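PDB 3QVE: HMG box-containing protein 1 from Homo sapiens, which represses transcription at target promoters, helping regulate the cell cycle and the Wnt pathway, and is represented here by its AXH domain. Local coordinates for residues A[5-10]-A[132-137]; A[11-16]-A[96-101]; A[75-80]-A[91-96]; A[104-109]-A[118-123]. One frame throughout, in Å; residues are numbered along the deposited sequence. Where two conformers were deposited one is given.

Contact 1. Residues A[5-10]-A[132-137]; sequences PSTVWH and LPPGHP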
# COMPACT_ATOMS: atom_id res chain seq x y z
N PRO A 5 7.62 4.54 8.79
CA PRO A 5 6.74 5.67 8.94
C PRO A 5 5.43 5.24 9.62
O PRO A 5 5.16 4.04 9.74
CB PRO A 5 6.40 6.07 7.51
CG PRO A 5 6.95 5.01 6.61
CD PRO A 5 7.75 4.06 7.39
N SER A 6 4.63 6.23 10.02
CA SER A 6 3.36 5.98 10.67
C SER A 6 2.33 5.52 9.65
O SER A 6 1.93 6.25 8.76
CB SER A 6 2.87 7.24 11.39
OG SER A 6 1.72 6.95 12.15
N THR A 7 1.90 4.28 9.79
CA THR A 7 0.94 3.68 8.88
C THR A 7 -0.44 3.72 9.49
O THR A 7 -0.58 3.72 10.71
CB THR A 7 1.33 2.24 8.61
OG1 THR A 7 1.54 1.57 9.86
CG2 THR A 7 2.62 2.18 7.79
N VAL A 8 -1.46 3.77 8.65
CA VAL A 8 -2.84 3.77 9.13
C VAL A 8 -3.41 2.36 9.17
O VAL A 8 -4.03 1.97 10.13
CB VAL A 8 -3.73 4.67 8.23
CG1 VAL A 8 -5.23 4.61 8.72
CG2 VAL A 8 -3.23 6.09 8.31
N TRP A 9 -3.21 1.60 8.11
CA TRP A 9 -3.71 0.23 7.99
C TRP A 9 -2.78 -0.52 7.04
O TRP A 9 -2.45 0.00 5.97
CB TRP A 9 -5.16 0.19 7.43
CG TRP A 9 -5.55 -1.19 7.18
CD1 TRP A 9 -5.95 -2.12 8.14
CD2 TRP A 9 -5.54 -1.90 5.93
NE1 TRP A 9 -6.18 -3.32 7.54
CE2 TRP A 9 -5.92 -3.23 6.20
CE3 TRP A 9 -5.26 -1.53 4.61
CZ2 TRP A 9 -6.05 -4.18 5.21
CZ3 TRP A 9 -5.38 -2.50 3.61
CH2 TRP A 9 -5.77 -3.80 3.91
N HIS A 10 -2.35 -1.71 7.44
CA HIS A 10 -1.36 -2.49 6.68
C HIS A 10 -0.13 -1.59 6.49
O HIS A 10 0.24 -0.89 7.42
CB HIS A 10 -1.95 -2.98 5.37
CG HIS A 10 -1.19 -4.09 4.71
ND1 HIS A 10 -0.03 -3.89 3.97
CD2 HIS A 10 -1.46 -5.42 4.64
CE1 HIS A 10 0.37 -5.05 3.49
NE2 HIS A 10 -0.48 -5.99 3.87
N LEU A 132 5.32 -5.66 2.22
CA LEU A 132 5.05 -6.23 3.53
C LEU A 132 4.43 -5.19 4.46
O LEU A 132 4.74 -4.01 4.36
CB LEU A 132 6.34 -6.75 4.16
CG LEU A 132 7.11 -7.83 3.42
CD1 LEU A 132 8.40 -8.22 4.24
CD2 LEU A 132 6.21 -9.04 3.16
N PRO A 133 3.52 -5.64 5.34
CA PRO A 133 3.00 -4.82 6.40
C PRO A 133 3.97 -4.71 7.57
O PRO A 133 4.78 -5.59 7.75
CB PRO A 133 1.76 -5.60 6.84
CG PRO A 133 2.09 -7.02 6.62
CD PRO A 133 2.95 -7.01 5.36
N PRO A 134 3.87 -3.65 8.38
CA PRO A 134 4.72 -3.53 9.55
C PRO A 134 4.51 -4.73 10.47
O PRO A 134 3.41 -5.26 10.52
CB PRO A 134 4.24 -2.24 10.23
CG PRO A 134 3.03 -1.76 9.48
CD PRO A 134 2.99 -2.48 8.18
N GLY A 135 5.57 -5.19 11.13
CA GLY A 135 5.46 -6.39 11.99
C GLY A 135 5.37 -7.74 11.26
O GLY A 135 5.10 -8.77 11.88
N HIS A 136 5.54 -7.76 9.94
CA HIS A 136 5.70 -9.02 9.24
C HIS A 136 7.07 -9.56 9.70
O HIS A 136 8.00 -8.80 9.88
CB HIS A 136 5.71 -8.78 7.74
CG HIS A 136 5.73 -10.03 6.93
ND1 HIS A 136 6.90 -10.68 6.60
CD2 HIS A 136 4.72 -10.75 6.39
CE1 HIS A 136 6.60 -11.77 5.91
NE2 HIS A 136 5.29 -11.82 5.74
N PRO A 137 7.23 -10.87 9.82
CA PRO A 137 8.56 -11.34 10.26
C PRO A 137 9.75 -10.92 9.37
O PRO A 137 10.85 -10.80 9.86
CB PRO A 137 8.43 -12.87 10.26
CG PRO A 137 7.00 -13.18 10.09
CD PRO A 137 6.28 -11.97 9.59

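Contact 2. Residues A[11-16]-A[96-101]; sequences CFLKGT and DHPFYV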
# COMPACT_ATOMS: atom_id res chain seq x y z
N CYS A 11 0.47 -1.54 5.29
CA CYS A 11 1.63 -0.66 5.05
C CYS A 11 1.24 0.75 4.59
O CYS A 11 2.09 1.54 4.24
CB CYS A 11 2.50 -1.28 3.96
SG CYS A 11 1.78 -1.32 2.31
N PHE A 12 -0.05 1.07 4.56
CA PHE A 12 -0.57 2.29 3.93
C PHE A 12 -0.59 3.54 4.81
O PHE A 12 -1.07 3.53 5.95
CB PHE A 12 -1.93 2.01 3.27
CG PHE A 12 -1.82 0.96 2.21
CD1 PHE A 12 -1.17 1.23 1.02
CD2 PHE A 12 -2.33 -0.30 2.41
CE1 PHE A 12 -1.02 0.29 0.08
CE2 PHE A 12 -2.25 -1.25 1.45
CZ PHE A 12 -1.57 -0.99 0.30
N LEU A 13 -0.07 4.63 4.24
CA LEU A 13 0.01 5.91 4.93
C LEU A 13 -1.27 6.73 4.77
O LEU A 13 -2.13 6.48 3.89
CB LEU A 13 1.22 6.70 4.41
CG LEU A 13 2.58 6.00 4.50
CD1 LEU A 13 3.75 6.94 4.25
CD2 LEU A 13 2.76 5.31 5.79
N LYS A 14 -1.37 7.75 5.62
CA LYS A 14 -2.44 8.71 5.60
C LYS A 14 -2.63 9.26 4.20
O LYS A 14 -1.64 9.57 3.50
CB LYS A 14 -2.10 9.83 6.55
CG LYS A 14 -3.12 10.99 6.58
CD LYS A 14 -2.77 11.92 7.71
CE LYS A 14 -3.71 13.13 7.78
NZ LYS A 14 -5.11 12.75 8.11
N GLY A 15 -3.87 9.34 3.76
CA GLY A 15 -4.18 9.90 2.43
C GLY A 15 -4.41 8.81 1.40
O GLY A 15 -4.90 9.08 0.31
N THR A 16 -4.07 7.57 1.74
CA THR A 16 -4.36 6.43 0.87
C THR A 16 -5.86 6.15 0.84
O THR A 16 -6.55 6.30 1.86
CB THR A 16 -3.57 5.15 1.32
OG1 THR A 16 -2.17 5.45 1.42
CG2 THR A 16 -3.77 3.98 0.33
N ASP A 96 5.04 9.58 -3.46
CA ASP A 96 6.15 9.35 -2.56
C ASP A 96 5.90 8.20 -1.54
O ASP A 96 6.72 8.00 -0.64
CB ASP A 96 6.43 10.64 -1.78
CG ASP A 96 5.21 11.11 -1.04
OD1 ASP A 96 4.58 10.28 -0.36
OD2 ASP A 96 4.87 12.29 -1.17
N HIS A 97 4.82 7.46 -1.69
CA HIS A 97 4.50 6.34 -0.78
C HIS A 97 5.63 5.29 -0.83
O HIS A 97 5.97 4.78 -1.90
CB HIS A 97 3.15 5.68 -1.14
CG HIS A 97 2.52 4.93 -0.02
ND1 HIS A 97 3.07 3.79 0.52
CD2 HIS A 97 1.39 5.18 0.69
CE1 HIS A 97 2.31 3.36 1.52
NE2 HIS A 97 1.28 4.18 1.64
N PRO A 98 6.24 4.98 0.32
CA PRO A 98 7.28 3.93 0.40
C PRO A 98 6.69 2.54 0.64
O PRO A 98 5.60 2.42 1.20
CB PRO A 98 8.09 4.35 1.60
CG PRO A 98 7.07 4.96 2.53
CD PRO A 98 6.04 5.62 1.62
N PHE A 99 7.39 1.52 0.16
CA PHE A 99 6.95 0.14 0.34
C PHE A 99 8.16 -0.65 0.80
O PHE A 99 9.26 -0.40 0.30
CB PHE A 99 6.41 -0.43 -0.96
CG PHE A 99 5.19 0.26 -1.44
CD1 PHE A 99 3.94 -0.03 -0.88
CD2 PHE A 99 5.30 1.31 -2.36
CE1 PHE A 99 2.80 0.62 -1.30
CE2 PHE A 99 4.18 1.97 -2.76
CZ PHE A 99 2.92 1.63 -2.22
N TYR A 100 7.94 -1.57 1.72
CA TYR A 100 9.01 -2.40 2.22
C TYR A 100 8.87 -3.73 1.53
O TYR A 100 7.96 -4.50 1.85
CB TYR A 100 9.00 -2.51 3.74
CG TYR A 100 10.33 -3.09 4.23
CD1 TYR A 100 11.44 -2.29 4.46
CD2 TYR A 100 10.48 -4.46 4.38
CE1 TYR A 100 12.69 -2.84 4.87
CE2 TYR A 100 11.69 -5.02 4.79
CZ TYR A 100 12.79 -4.21 5.02
OH TYR A 100 13.95 -4.79 5.43
N VAL A 101 9.74 -3.98 0.55
CA VAL A 101 9.59 -5.10 -0.36
C VAL A 101 10.38 -6.28 0.17
O VAL A 101 11.55 -6.13 0.48
CB VAL A 101 10.03 -4.73 -1.76
CG1 VAL A 101 9.99 -5.95 -2.67
CG2 VAL A 101 9.13 -3.56 -2.26
O HOH W 1 4.70 0.78 3.02

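Contact 3. Residues A[75-80]-A[91-96]; sequences LKLTFD and VECKLD. With EDO (1,2-ethanediol), chain N; EDO (1,2-ethanediol), chain I.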
# COMPACT_ATOMS: atom_id res chain seq x y z
N LEU A 75 -0.90 7.74 -7.61
CA LEU A 75 -0.67 6.41 -8.15
C LEU A 75 -1.96 5.64 -7.89
O LEU A 75 -2.68 5.90 -6.91
CB LEU A 75 0.50 5.70 -7.44
CG LEU A 75 1.92 6.28 -7.56
CD1 LEU A 75 2.85 5.69 -6.48
CD2 LEU A 75 2.42 6.03 -8.95
N LYS A 76 -2.24 4.70 -8.79
CA LYS A 76 -3.28 3.72 -8.62
C LYS A 76 -2.63 2.39 -8.85
O LYS A 76 -2.04 2.16 -9.90
CB LYS A 76 -4.43 3.97 -9.56
CG LYS A 76 -5.26 5.19 -9.13
CD LYS A 76 -6.44 5.52 -10.06
CE LYS A 76 -7.59 4.61 -9.84
NZ LYS A 76 -8.66 4.77 -10.88
N LEU A 77 -2.74 1.53 -7.85
CA LEU A 77 -2.00 0.26 -7.79
C LEU A 77 -2.92 -0.87 -7.48
O LEU A 77 -3.81 -0.71 -6.65
CB LEU A 77 -0.98 0.32 -6.65
CG LEU A 77 -0.05 1.51 -6.56
CD1 LEU A 77 0.78 1.48 -5.22
CD2 LEU A 77 0.87 1.51 -7.86
N THR A 78 -2.65 -2.05 -8.04
CA THR A 78 -3.48 -3.23 -7.72
C THR A 78 -2.58 -4.29 -7.17
O THR A 78 -1.52 -4.58 -7.71
CB THR A 78 -4.26 -3.75 -8.95
OG1 THR A 78 -5.23 -2.77 -9.31
CG2 THR A 78 -5.01 -5.10 -8.63
N PHE A 79 -3.01 -4.84 -6.05
CA PHE A 79 -2.23 -5.78 -5.25
C PHE A 79 -2.96 -7.12 -5.09
O PHE A 79 -4.19 -7.14 -5.01
CB PHE A 79 -2.04 -5.24 -3.84
CG PHE A 79 -1.09 -4.09 -3.74
CD1 PHE A 79 0.27 -4.28 -3.80
CD2 PHE A 79 -1.57 -2.81 -3.49
CE1 PHE A 79 1.16 -3.22 -3.68
CE2 PHE A 79 -0.68 -1.74 -3.38
CZ PHE A 79 0.66 -1.95 -3.48
N ASP A 80 -2.20 -8.19 -4.97
CA ASP A 80 -2.69 -9.54 -4.74
C ASP A 80 -2.23 -10.06 -3.37
O ASP A 80 -1.01 -10.21 -3.15
CB ASP A 80 -2.16 -10.43 -5.86
CG ASP A 80 -2.70 -11.85 -5.82
OD1 ASP A 80 -3.38 -12.17 -4.86
OD2 ASP A 80 -2.47 -12.64 -6.77
N VAL A 91 -5.54 0.51 -4.72
CA VAL A 91 -5.37 1.66 -3.86
C VAL A 91 -5.01 2.86 -4.69
O VAL A 91 -4.48 2.73 -5.80
CB VAL A 91 -4.25 1.46 -2.76
CG1 VAL A 91 -4.44 0.15 -2.01
CG2 VAL A 91 -2.88 1.53 -3.34
N GLU A 92 -5.31 4.04 -4.16
CA GLU A 92 -4.76 5.29 -4.64
C GLU A 92 -3.81 5.79 -3.57
O GLU A 92 -4.17 5.83 -2.40
CB GLU A 92 -5.86 6.30 -4.83
CG GLU A 92 -5.44 7.61 -5.45
CD GLU A 92 -6.39 8.73 -5.11
OE1 GLU A 92 -7.27 8.99 -5.97
OE2 GLU A 92 -6.27 9.34 -4.01
N CYS A 93 -2.58 6.13 -3.93
CA CYS A 93 -1.64 6.62 -2.92
C CYS A 93 -0.79 7.74 -3.49
O CYS A 93 -0.77 7.98 -4.69
CB CYS A 93 -0.79 5.46 -2.43
SG CYS A 93 0.32 4.88 -3.61
N LYS A 94 -0.11 8.47 -2.63
CA LYS A 94 0.77 9.55 -3.08
C LYS A 94 2.00 8.99 -3.81
O LYS A 94 2.40 7.86 -3.57
CB LYS A 94 1.19 10.43 -1.90
CG LYS A 94 0.07 11.01 -1.08
CD LYS A 94 -0.94 11.80 -1.92
CE LYS A 94 -2.13 12.33 -1.10
NZ LYS A 94 -3.40 11.75 -1.54
N LEU A 95 2.59 9.80 -4.69
CA LEU A 95 3.74 9.37 -5.50
C LEU A 95 4.93 8.98 -4.65
O LEU A 95 5.71 8.15 -5.06
CB LEU A 95 4.18 10.46 -6.47
CG LEU A 95 3.23 11.05 -7.51
CD1 LEU A 95 3.98 11.96 -8.56
CD2 LEU A 95 2.48 9.97 -8.22
N ASP A 96 5.04 9.58 -3.46
CA ASP A 96 6.15 9.35 -2.56
C ASP A 96 5.90 8.20 -1.54
O ASP A 96 6.72 8.00 -0.64
CB ASP A 96 6.43 10.64 -1.78
CG ASP A 96 5.21 11.11 -1.04
OD1 ASP A 96 4.58 10.28 -0.36
OD2 ASP A 96 4.87 12.29 -1.17
C1 EDO N . -12.14 3.19 -11.00
O1 EDO N . -11.05 3.85 -10.34
C2 EDO N . -13.42 3.35 -10.20
O2 EDO N . -13.55 4.72 -9.81
C1 EDO I . 2.10 -12.97 -0.58
O1 EDO I . 1.29 -14.15 -0.61
C2 EDO I . 2.15 -12.40 -1.99
O2 EDO I . 0.82 -12.41 -2.51

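Contact 4. Residues A[104-109]-A[118-123]; sequences KGWSSF and HGIPCC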
# COMPACT_ATOMS: atom_id res chain seq x y z
N LYS A 104 14.15 -7.19 -0.68
CA LYS A 104 14.69 -6.01 -1.36
C LYS A 104 14.76 -4.78 -0.44
O LYS A 104 15.70 -4.05 -0.49
CB LYS A 104 13.87 -5.72 -2.62
CG LYS A 104 14.28 -4.42 -3.31
CD LYS A 104 13.94 -4.40 -4.81
CE LYS A 104 12.54 -3.88 -5.10
NZ LYS A 104 12.29 -3.57 -6.58
N GLY A 105 13.78 -4.55 0.43
CA GLY A 105 13.86 -3.42 1.34
C GLY A 105 13.06 -2.24 0.81
O GLY A 105 12.16 -2.40 -0.02
N TRP A 106 13.40 -1.06 1.31
CA TRP A 106 12.58 0.11 1.06
C TRP A 106 12.60 0.45 -0.44
O TRP A 106 13.65 0.54 -1.07
CB TRP A 106 13.04 1.29 1.91
CG TRP A 106 12.63 1.21 3.33
CD1 TRP A 106 13.45 1.06 4.39
CD2 TRP A 106 11.30 1.23 3.85
NE1 TRP A 106 12.73 1.02 5.55
CE2 TRP A 106 11.40 1.12 5.25
CE3 TRP A 106 10.02 1.34 3.26
CZ2 TRP A 106 10.29 1.11 6.09
CZ3 TRP A 106 8.92 1.37 4.09
CH2 TRP A 106 9.06 1.22 5.50
N SER A 107 11.41 0.68 -0.99
CA SER A 107 11.24 0.91 -2.42
C SER A 107 10.14 1.95 -2.64
O SER A 107 9.28 2.14 -1.79
CB SER A 107 10.87 -0.42 -3.12
OG SER A 107 11.74 -1.48 -2.72
N SER A 108 10.13 2.58 -3.81
CA SER A 108 9.18 3.64 -4.11
C SER A 108 9.08 3.75 -5.61
O SER A 108 9.97 3.34 -6.34
CB SER A 108 9.74 4.96 -3.54
OG SER A 108 9.10 6.11 -4.03
N PHE A 109 7.98 4.29 -6.09
CA PHE A 109 7.89 4.63 -7.52
C PHE A 109 8.67 5.90 -7.79
O PHE A 109 9.04 6.14 -8.96
CB PHE A 109 6.40 4.82 -7.93
CG PHE A 109 5.64 3.53 -7.97
CD1 PHE A 109 5.63 2.77 -9.11
CD2 PHE A 109 5.01 3.03 -6.82
CE1 PHE A 109 4.96 1.54 -9.13
CE2 PHE A 109 4.35 1.81 -6.85
CZ PHE A 109 4.34 1.08 -8.01
N HIS A 118 9.88 11.44 3.52
CA HIS A 118 10.05 10.48 4.62
C HIS A 118 11.49 10.29 5.05
O HIS A 118 11.71 9.61 6.02
CB HIS A 118 9.49 9.12 4.19
CG HIS A 118 8.03 9.20 3.87
ND1 HIS A 118 7.07 9.42 4.85
CD2 HIS A 118 7.37 9.19 2.68
CE1 HIS A 118 5.89 9.53 4.26
NE2 HIS A 118 6.04 9.38 2.96
N GLY A 119 12.47 10.80 4.33
CA GLY A 119 13.88 10.59 4.74
C GLY A 119 14.42 9.18 4.43
O GLY A 119 15.51 8.82 4.86
N ILE A 120 13.70 8.39 3.66
CA ILE A 120 14.06 6.99 3.47
C ILE A 120 14.65 6.82 2.06
O ILE A 120 13.95 7.10 1.08
CB ILE A 120 12.80 6.07 3.57
CG1 ILE A 120 12.16 6.16 4.97
CG2 ILE A 120 13.17 4.63 3.23
CD1 ILE A 120 10.80 5.50 5.06
N PRO A 121 15.87 6.31 1.96
CA PRO A 121 16.44 5.98 0.65
C PRO A 121 15.81 4.71 0.04
O PRO A 121 15.65 3.72 0.74
CB PRO A 121 17.89 5.71 0.98
CG PRO A 121 17.88 5.18 2.41
CD PRO A 121 16.71 5.82 3.08
N CYS A 122 15.48 4.73 -1.24
CA CYS A 122 14.67 3.67 -1.82
C CYS A 122 15.17 3.21 -3.14
O CYS A 122 15.62 4.02 -3.93
CB CYS A 122 13.25 4.21 -2.10
SG CYS A 122 12.28 4.54 -0.63
N CYS A 123 15.06 1.91 -3.38
CA CYS A 123 15.12 1.32 -4.70
C CYS A 123 13.81 1.61 -5.43
O CYS A 123 12.81 2.06 -4.84
CB CYS A 123 15.23 -0.20 -4.61
SG CYS A 123 16.61 -0.89 -3.69

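Contact 1. Residues A[5-10]-A[132-137]
CG of His10 stands anti to its backbone N (chi1 -163°), and chi2 of -79° then turns the imidazole so that one face looks at Pro133. At Thr7 the first torsion puts OG1 in the crowded position between N and the carbonyl carbon, from where it reaches out to Pro134. The imidazole and the Pro133 ring cross obliquely. Pro133 CB sits 3.6 Å from the centroid of the His10 ring and only 7° off its normal, a CH-pi contact almost over the centre; its closest single ring atom is His10 CE1, 3.7 Å from Pro133 CB. The rotation of the imidazole is further fixed by NE2, which is hydrogen-bonded to Gly55 O. Next to it, Pro134 CD rests 3.3 Å from His10 O, and Thr7 OG1 meets Pro134 CG tip to tip at 3.7 Å. The contact lies on the surface of the AXH domain, where the loop before strand 17-20 meets the loop after strand 130-131. Residues 133-136 form a type II turn, with Gly135 at positive phi and His136 N donating to Pro133 O over 3.2 Å. Within 5-10, Val8 and Trp9 both face Phe12 in a classic beta bulge, while their side chains lie against helix 31-37 and the Trp9 ring meets Phe34 edge-to-face. The imidazole of His136 is sandwiched within its own segment, Leu132 CD2 lying over the centre of one face and Pro137 CD over the rim of the other.

Contact 2. Residues A[11-16]-A[96-101]
Leu13 O is gripped by two donors from Thr16, OG1 at 2.7 Å from it, in the carbonyl plane and on a lone pair, and N at 3.1 Å from it. These bonds close the type II turn 13-16 that leads into strand 17-20 of the AXH fold. Leu13 N, for its part, donates to His97 NE2 at 3.0 Å, nearly straight (167°) although tilted from the imidazole plane. NE2 therefore accepts while ND1 donates, to Pro98 O 3.0 Å from it, which is consistent with a neutral ring. CG of His97 is anti to its backbone N, and this reach carries the ring between the loop and the strand. Leu13 CG lies over one face of the ring, and Cys11 O sits at its edge, in plane. A leucine at His97 would take away the acceptor of Leu13 N and the donor to Pro98 O, and would probably loosen the loop from strand 98-101. Beyond the imidazole, Phe12 CE1 touches Phe99 CE1, while Leu13 CD1 meets Pro98 CD tip to tip at 3.7 Å. A water completes the link, donating to Cys11 O 3.0 Å away and to Pro98 O 2.6 Å away.

Contact 3. Residues A[75-80]-A[91-96]
Four backbone hydrogen bonds come first. Leu75 N gives to Cys93 O at 2.9 Å, essentially straight at 177° and nearly along the C=O axis, whereas the return bond from Cys93 N to Leu75 O is more bent, its donor above the carbonyl plane. Leu77 and Val91 form the second hydrogen-bonded pair, with Leu77 N to Val91 O and Val91 N to Leu77 O both 2.9 Å. Between them Lys76 and Glu92 make the non-hydrogen-bonded pair, and here CA-H groups take over: Glu92 CA approaches Leu75 O at 3.1 Å, and Lys76 CA lies 3.2 Å from Val91 O.

Apolar contacts fill the face carrying Leu75, Leu77, Val91 and Cys93. Cys93 SG, in the crowded position between N and the carbonyl carbon, touches two leucine methyls, Leu77 CD1 at 3.8 Å and Leu75 CD1 at 3.9 Å from it. Val91 CG2 comes in at the edge of the Phe79 ring, in its plane, and also lies against Leu77 CB. Beyond the strand, Leu95 CD2 reaches back to Leu75 CG at 3.8 Å. Phe109, just after strand 105-108, packs onto Leu75 and Leu77.

Polar ends lie on the face of Lys76 and Glu92. Lys76 bends at chi3, and its NZ donates to O1 of a 1,2-ethanediol, probably from the crystallisation liquor. At the far end a second such molecule donates to Asp80 O. The N-to-C directions of 75-80 and 91-94 lie 136° apart, and strands 72-80 and 89-94 make an antiparallel beta hairpin inside the antiparallel sheet of the AXH domain.

Contact 4. Residues A[104-109]-A[118-123]
Trp106 leaves the backbone with CG anti to its carbonyl carbon, beside N, and its atoms can be followed outward. CB lies 3.6 Å from Ile120 CG2 and close to Pro121 O. CG comes nearer still, 3.5 Å from Ile120 CG2, as that methyl settles over one face of the indole, offset toward the rim; measured to the five-membered ring it makes a CH-pi contact 26° off the normal. Further out, CD1 and CD2 flank the same methyl, NE1 is hydrogen-bonded to Met2 O, and CH2 at the tip reaches Pro5. Tyr100 and Trp4 meet the indole edge-to-face, so aromatic rings as well as the isoleucine hold it.

Two backbone bonds run on either side of Ser107. Cys123 N donates to Trp106 O at 3.0 Å, and Ser108 N to Cys123 O at 2.9 Å, nearly along the C=O axis. Ser107 CA also points a CH at Cys123 O, 3.1 Å away. Ser107 OG turns back to Gly105 O at 2.9 Å, its donor above the carbonyl plane; an alanine at Ser107 would lose this bond and would probably loosen the corner at which the chain bends. Cys122 SG packs against Ser108 CB at 3.9 Å. Lys104 NZ goes to Asp129 in a salt bridge and to Glu124 O.

Ser107 and Cys123 make a parallel bridge, so strand 105-108, helix 111-118 and strand 123-124 form a beta-alpha-beta crossover in the mixed sheet of the AXH domain.

Overall arrangement
From the N terminus, residues 5-10 open the widest loop, which contact 1 closes only at 132-137 near the C terminus; the other three contacts are nested inside it. Residues 11-16 follow at once and pair with 96-101 in contact 2, and within that loop contact 3 closes the hairpin of strands 72-80 and 89-94. Contacts 2 and 3 share Asp96. Contact 4 comes later, in series with both, around helix 111-118. Strands 98-101 and 105-108 are neighbours in the mixed sheet, joining contacts 2 and 4, while Phe109 ties contact 4 to the leucines of contact 3 in the antiparallel sheet. Pro5 connects contact 1 to Trp106.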